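Putative SAM-dependent O-methyltranferase from Podospora anserina binds S-adenosylmethionine and probably transfers its methyl group to an oxygen of an acceptor that is not established. Local coordinates of one contact, PDB 4YMG (chain A, 1.90 Å), residues R68-G73 and E93-E98, beside the matching contact of the related O-methyltransferase from Bacillus halodurans, PDB 2GPY (chain B, 1.90 Å), residues R57-G62 and T80-E85. Both blocks share one frame: the second was fitted to the first on N, CA, C and O of the twelve residues, RMSD 0.34 Å. Numbering follows each deposited sequence.

Structure 1 (4YMG); sequences RILEIG and EIVTLE. With SAM (S-adenosylmethionine), chain C.
Arg-68 and Glu-93 lie side by side where parallel strands 68-72 and 93-98 begin. Arg-68 NE gives Glu-93 OE1 a bond of 2.9 Å in the guanidinium plane, and NH2 adds a weak one, forming a salt bridge. On the other face, Thr-96 OG1 donates to the anti lone pair of Glu-71 OE2 at 2.7 Å. Leu-97 packs its CG against Leu-70 CD1 (4.2 Å) and its CD1 against Ile-72 CG1 (4.4 Å). Further out, Glu-137 O and Glu-135 O hold Arg-68 NH1, and Ser-79 OG binds Glu-71 OE1. Helix 78-86 completes this beta-alpha-beta unit of the Rossmann-like methyltransferase fold. At the strand ends, Gly-73 O accepts from the SAM amino nitrogen. Glu-98 grips both SAM ribose hydroxyls, O2' at 2.6 Å from OE2 and O3' at 2.8 Å from OE1, and takes the backbone N-H groups of Ser-100 at OE2 and Tyr-75 at OE1.

Structure 2 (2GPY); sequences RILEIG and TIVSIE.
Arg-57 and Thr-80 lie side by side. Arg-57 NH1 stands 3.7 Å from Thr-80 OG1, a polar approach too long to count as a hydrogen bond. On the other face, Ser-83 OG donates to Glu-60 OE1; the modelled 2.5 Å is doubtful, because the place of OG is less sure. Ile-84 CD1 packs against Leu-59 CD1 (4.3 Å) and Ile-61 CD1 (3.8 Å). Further out, Arg-57 NH2 bonds to Pro-125 O and NE to Leu-126 O, just before strand 127-133. Ser-68, Ala-69 and Met-72 of helix 67-75 touch Glu-60. At the strand ends, Gly-62 O accepts from Lys-136 NZ, and Glu-85 takes the backbone N-H groups of Asp-87 at OE2 and Ala-64 at OE1. Class I methyltransferases commonly bind the SAM ribose through an acidic residue at the end of this second strand, consistent with such a role for Glu-85.

Structure 1 against structure 2
The salt bridge from Arg-68(A) NE to Glu-93(A) OE1, 2.9 Å, exists in structure 1 alone. A longer polar approach replaces it, Arg-57(B) NH1 to Thr-80(B) OG1 at 3.7 Å, with no charge on the threonine. The arginine end is turned: chi4 is -147° in Arg-68(A) and 67° in Arg-57(B), and the CZ atoms stand 1.2 Å apart. NH1 of Arg-57(B) lies near the place of NE of Arg-68(A), and NH2 of Arg-57(B) near that of NH1 of Arg-68(A). The hydroxyl-carboxylate bond is kept: OG1 of Thr-96(A) and OG of Ser-83(B) lie 0.3 Å apart, and the ends of Glu-71(A) and Glu-60(B) keep their place. Backbone bonds between the strands persist. SAM is in structure 1 alone, touching Gly-73(A) and Glu-98(A); in structure 2 protein atoms outside these segments reach into part of its place.

In the packing, Glu-93(A) CD touches Val-95(A) CG2 at 4.0 Å, a contact that Thr-80(B) does not make with Val-82(B). The CA atoms of Glu-93(A) and Thr-80(B) stand 0.9 Å apart after superposition. Ser-83(B) lacks the methyl CG2 of Thr-96(A). Leu-97(A) and Ile-84(B) match at CD1, 0.6 Å apart, and CG of Leu-97(A) falls near CG1 of Ile-84(B), but CG2 of Ile-84(B) has no counterpart in Leu-97(A). Both touch the neighbouring isoleucine, whose models differ: chi2 is 176° in Ile-72(A) and -57° in Ile-61(B), with CD1 atoms 2.0 Å apart.

Structure 1 (4YMG)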
loop_
_atom_site.group_PDB
_atom_site.type_symbol
_atom_site.label_atom_id
_atom_site.label_comp_id
_atom_site.label_asym_id
_atom_site.label_seq_id
_atom_site.Cartn_x
_atom_site.Cartn_y
_atom_site.Cartn_z
ATOM N N ARG A 68 16.911 9.981 4.517
ATOM C CA ARG A 68 16.522 10.533 5.812
ATOM C C ARG A 68 15.066 10.228 6.066
ATOM O O ARG A 68 14.232 10.329 5.160
ATOM C CB ARG A 68 16.724 12.053 5.873
ATOM C CG ARG A 68 18.145 12.532 6.021
ATOM C CD ARG A 68 18.183 14.069 6.170
ATOM N NE ARG A 68 18.009 14.534 7.549
ATOM C CZ ARG A 68 17.400 15.667 7.883
ATOM N NH1 ARG A 68 16.878 16.450 6.947
ATOM N NH2 ARG A 68 17.302 16.021 9.156
ATOM N N ILE A 69 14.753 9.879 7.305
ATOM C CA ILE A 69 13.378 9.598 7.688
ATOM C C ILE A 69 12.954 10.467 8.856
ATOM O O ILE A 69 13.689 10.608 9.841
ATOM C CB ILE A 69 13.201 8.117 8.072
ATOM C CG1 ILE A 69 13.430 7.228 6.853
ATOM C CG2 ILE A 69 11.824 7.882 8.681
ATOM C CD1 ILE A 69 13.348 5.747 7.169
ATOM N N LEU A 70 11.778 11.069 8.732
ATOM C CA LEU A 70 11.153 11.784 9.840
ATOM C C LEU A 70 9.894 11.062 10.287
ATOM O O LEU A 70 9.083 10.660 9.458
ATOM C CB LEU A 70 10.804 13.210 9.422
ATOM C CG LEU A 70 9.915 14.019 10.356
ATOM C CD1 LEU A 70 10.611 14.271 11.696
ATOM C CD2 LEU A 70 9.574 15.327 9.672
ATOM N N GLU A 71 9.699 10.898 11.589
ATOM C CA GLU A 71 8.391 10.431 12.018
ATOM C C GLU A 71 7.868 11.307 13.144
ATOM O O GLU A 71 8.629 11.815 13.986
ATOM C CB GLU A 71 8.430 8.941 12.421
ATOM C CG GLU A 71 8.828 8.708 13.837
ATOM C CD GLU A 71 8.711 7.261 14.300
ATOM O OE1 GLU A 71 8.237 6.383 13.537
ATOM O OE2 GLU A 71 9.072 7.022 15.473
ATOM N N ILE A 72 6.578 11.535 13.132
ATOM C CA ILE A 72 5.913 12.263 14.153
ATOM C C ILE A 72 5.078 11.316 14.993
ATOM O O ILE A 72 4.144 10.738 14.534
ATOM C CB ILE A 72 5.062 13.394 13.581
ATOM C CG1 ILE A 72 5.794 14.084 12.436
ATOM C CG2 ILE A 72 4.598 14.312 14.657
ATOM C CD1 ILE A 72 4.992 15.138 11.744
ATOM N N GLY A 73 5.501 11.139 16.222
ATOM C CA GLY A 73 4.800 10.379 17.226
ATOM C C GLY A 73 5.501 9.108 17.608
ATOM O O GLY A 73 5.103 8.059 17.262
ATOM N N GLU A 93 19.538 8.672 8.587
ATOM C CA GLU A 93 19.168 9.357 9.818
ATOM C C GLU A 93 17.669 9.196 10.042
ATOM O O GLU A 93 16.873 9.261 9.100
ATOM C CB GLU A 93 19.534 10.844 9.766
ATOM C CG GLU A 93 19.211 11.577 11.060
ATOM C CD GLU A 93 19.546 13.062 11.016
ATOM O OE1 GLU A 93 19.497 13.670 9.923
ATOM O OE2 GLU A 93 19.858 13.622 12.086
ATOM N N ILE A 94 17.287 8.978 11.290
ATOM C CA ILE A 94 15.887 8.804 11.638
ATOM C C ILE A 94 15.538 9.795 12.734
ATOM O O ILE A 94 16.033 9.711 13.855
ATOM C CB ILE A 94 15.596 7.361 12.073
ATOM C CG1 ILE A 94 15.802 6.438 10.869
ATOM C CG2 ILE A 94 14.159 7.229 12.599
ATOM C CD1 ILE A 94 16.197 5.073 11.239
ATOM N N VAL A 95 14.723 10.774 12.377
ATOM C CA VAL A 95 14.314 11.802 13.319
ATOM C C VAL A 95 12.919 11.476 13.837
ATOM O O VAL A 95 11.992 11.256 13.058
ATOM C CB VAL A 95 14.320 13.189 12.661
ATOM C CG1 VAL A 95 13.845 14.237 13.645
ATOM C CG2 VAL A 95 15.725 13.514 12.127
ATOM N N THR A 96 12.752 11.428 15.146
ATOM C CA THR A 96 11.428 11.111 15.650
ATOM C C THR A 96 10.992 12.076 16.756
ATOM O O THR A 96 11.770 12.415 17.659
ATOM C CB THR A 96 11.374 9.624 16.125
ATOM O OG1 THR A 96 10.052 9.302 16.581
ATOM C CG2 THR A 96 12.412 9.330 17.205
ATOM N N LEU A 97 9.744 12.533 16.661
ATOM C CA LEU A 97 9.228 13.570 17.552
ATOM C C LEU A 97 8.249 12.999 18.571
ATOM O O LEU A 97 7.439 12.142 18.229
ATOM C CB LEU A 97 8.526 14.679 16.757
ATOM C CG LEU A 97 9.190 15.251 15.499
ATOM C CD1 LEU A 97 8.435 16.498 15.046
ATOM C CD2 LEU A 97 10.648 15.568 15.749
ATOM N N GLU A 98 8.308 13.496 19.809
ATOM C CA GLU A 98 7.442 13.003 20.890
ATOM C C GLU A 98 7.319 14.050 22.007
ATOM O O GLU A 98 8.288 14.734 22.303
ATOM C CB GLU A 98 8.002 11.695 21.445
ATOM C CG GLU A 98 7.249 11.152 22.639
ATOM C CD GLU A 98 5.806 10.887 22.311
ATOM O OE1 GLU A 98 5.566 10.188 21.299
ATOM O OE2 GLU A 98 4.924 11.375 23.057
HETATM N N SAM C . 4.556 5.607 15.808
HETATM C CA SAM C . 4.294 4.739 16.959
HETATM C C SAM C . 4.264 3.253 16.599
HETATM O O SAM C . 4.122 2.867 15.429
HETATM O OXT SAM C . 4.367 2.417 17.500
HETATM C CB SAM C . 2.994 5.075 17.680
HETATM C CG SAM C . 2.562 6.537 17.681
HETATM S SD SAM C . 1.268 6.841 18.915
HETATM C CE SAM C . -0.199 6.346 17.961
HETATM C "C5'" SAM C . 1.092 8.656 18.882
HETATM C "C4'" SAM C . 2.221 9.333 19.645
HETATM O "O4'" SAM C . 2.217 10.720 19.366
HETATM C "C3'" SAM C . 2.034 9.186 21.153
HETATM O "O3'" SAM C . 3.215 8.657 21.708
HETATM C "C2'" SAM C . 1.790 10.601 21.657
HETATM O "O2'" SAM C . 2.386 10.849 22.910
HETATM C "C1'" SAM C . 2.420 11.445 20.558
HETATM N N9 SAM C . 1.825 12.782 20.428
HETATM C C8 SAM C . 0.497 13.145 20.476
HETATM N N7 SAM C . 0.415 14.491 20.296
HETATM C C5 SAM C . 1.672 14.978 20.112
HETATM C C6 SAM C . 2.183 16.255 19.895
HETATM N N6 SAM C . 1.374 17.307 19.818
HETATM N N1 SAM C . 3.548 16.427 19.750
HETATM C C2 SAM C . 4.403 15.352 19.840
HETATM N N3 SAM C . 3.902 14.086 20.057
HETATM C C4 SAM C . 2.561 13.906 20.180
#

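Structure 2 (2GPY)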
loop_
_atom_site.group_PDB
_atom_site.type_symbol
_atom_site.label_atom_id
_atom_site.label_comp_id
_atom_site.label_asym_id
_atom_site.label_seq_id
_atom_site.Cartn_x
_atom_site.Cartn_y
_atom_site.Cartn_z
ATOM N N ARG B 57 16.968 9.589 4.834
ATOM C CA ARG B 57 16.557 10.485 5.937
ATOM C C ARG B 57 15.054 10.314 6.144
ATOM O O ARG B 57 14.269 10.498 5.202
ATOM C CB ARG B 57 16.860 11.945 5.584
ATOM C CG ARG B 57 18.373 12.300 5.489
ATOM C CD ARG B 57 18.574 13.766 5.116
ATOM N NE ARG B 57 17.815 14.678 5.980
ATOM C CZ ARG B 57 18.035 14.878 7.280
ATOM N NH1 ARG B 57 19.005 14.231 7.932
ATOM N NH2 ARG B 57 17.270 15.737 7.940
ATOM N N ILE B 58 14.661 9.945 7.361
ATOM C CA ILE B 58 13.249 9.671 7.694
ATOM C C ILE B 58 12.856 10.567 8.864
ATOM O O ILE B 58 13.614 10.703 9.852
ATOM C CB ILE B 58 13.057 8.200 8.094
ATOM C CG1 ILE B 58 13.483 7.285 6.929
ATOM C CG2 ILE B 58 11.577 7.922 8.570
ATOM C CD1 ILE B 58 13.738 5.803 7.346
ATOM N N LEU B 59 11.695 11.206 8.746
ATOM C CA LEU B 59 11.105 11.965 9.856
ATOM C C LEU B 59 9.818 11.264 10.321
ATOM O O LEU B 59 8.942 10.921 9.516
ATOM C CB LEU B 59 10.793 13.395 9.413
ATOM C CG LEU B 59 10.006 14.226 10.432
ATOM C CD1 LEU B 59 10.794 14.421 11.744
ATOM C CD2 LEU B 59 9.623 15.550 9.824
ATOM N N GLU B 60 9.714 11.036 11.623
ATOM C CA GLU B 60 8.545 10.390 12.191
ATOM C C GLU B 60 7.898 11.291 13.221
ATOM O O GLU B 60 8.589 11.850 14.068
ATOM C CB GLU B 60 8.953 9.069 12.867
ATOM C CG GLU B 60 7.929 8.517 13.853
ATOM C CD GLU B 60 8.421 7.216 14.465
ATOM O OE1 GLU B 60 9.343 7.258 15.307
ATOM O OE2 GLU B 60 7.920 6.157 14.019
ATOM N N ILE B 61 6.578 11.413 13.160
ATOM C CA ILE B 61 5.869 12.190 14.164
ATOM C C ILE B 61 5.143 11.210 15.065
ATOM O O ILE B 61 4.218 10.525 14.611
ATOM C CB ILE B 61 4.838 13.139 13.528
ATOM C CG1 ILE B 61 5.462 13.943 12.356
ATOM C CG2 ILE B 61 4.184 14.040 14.621
ATOM C CD1 ILE B 61 6.691 14.785 12.687
ATOM N N GLY B 62 5.559 11.150 16.333
ATOM C CA GLY B 62 4.940 10.247 17.290
ATOM C C GLY B 62 5.802 9.036 17.567
ATOM O O GLY B 62 5.481 7.927 17.136
ATOM N N THR B 80 19.219 7.823 8.502
ATOM C CA THR B 80 19.069 8.506 9.789
ATOM C C THR B 80 17.606 8.811 9.967
ATOM O O THR B 80 16.866 9.031 8.980
ATOM C CB THR B 80 19.924 9.786 9.920
ATOM O OG1 THR B 80 19.483 10.766 8.982
ATOM C CG2 THR B 80 21.383 9.493 9.672
ATOM N N ILE B 81 17.191 8.773 11.225
ATOM C CA ILE B 81 15.823 8.978 11.590
ATOM C C ILE B 81 15.790 10.150 12.588
ATOM O O ILE B 81 16.662 10.279 13.472
ATOM C CB ILE B 81 15.256 7.703 12.215
ATOM C CG1 ILE B 81 15.453 6.527 11.208
ATOM C CG2 ILE B 81 13.785 7.895 12.587
ATOM C CD1 ILE B 81 14.818 5.284 11.597
ATOM N N VAL B 82 14.811 11.020 12.396
ATOM C CA VAL B 82 14.505 12.052 13.373
ATOM C C VAL B 82 13.081 11.711 13.818
ATOM O O VAL B 82 12.226 11.456 12.977
ATOM C CB VAL B 82 14.549 13.456 12.760
ATOM C CG1 VAL B 82 14.111 14.513 13.804
ATOM C CG2 VAL B 82 15.957 13.772 12.252
ATOM N N SER B 83 12.812 11.680 15.118
ATOM C CA SER B 83 11.446 11.352 15.581
ATOM C C SER B 83 10.994 12.264 16.738
ATOM O O SER B 83 11.804 12.617 17.589
ATOM C CB SER B 83 11.403 9.888 16.010
ATOM O OG SER B 83 10.071 9.447 16.334
ATOM N N ILE B 84 9.712 12.643 16.753
ATOM C CA ILE B 84 9.208 13.655 17.654
ATOM C C ILE B 84 8.135 13.030 18.537
ATOM O O ILE B 84 7.284 12.298 18.041
ATOM C CB ILE B 84 8.594 14.847 16.900
ATOM C CG1 ILE B 84 9.637 15.531 16.011
ATOM C CG2 ILE B 84 8.096 15.874 17.908
ATOM C CD1 ILE B 84 9.004 16.575 15.035
ATOM N N GLU B 85 8.232 13.266 19.842
ATOM C CA GLU B 85 7.268 12.739 20.810
ATOM C C GLU B 85 6.893 13.812 21.835
ATOM O O GLU B 85 7.757 14.486 22.386
ATOM C CB GLU B 85 7.858 11.507 21.518
ATOM C CG GLU B 85 6.984 10.894 22.657
ATOM C CD GLU B 85 5.584 10.544 22.186
ATOM O OE1 GLU B 85 5.415 9.919 21.096
ATOM O OE2 GLU B 85 4.650 10.922 22.900
#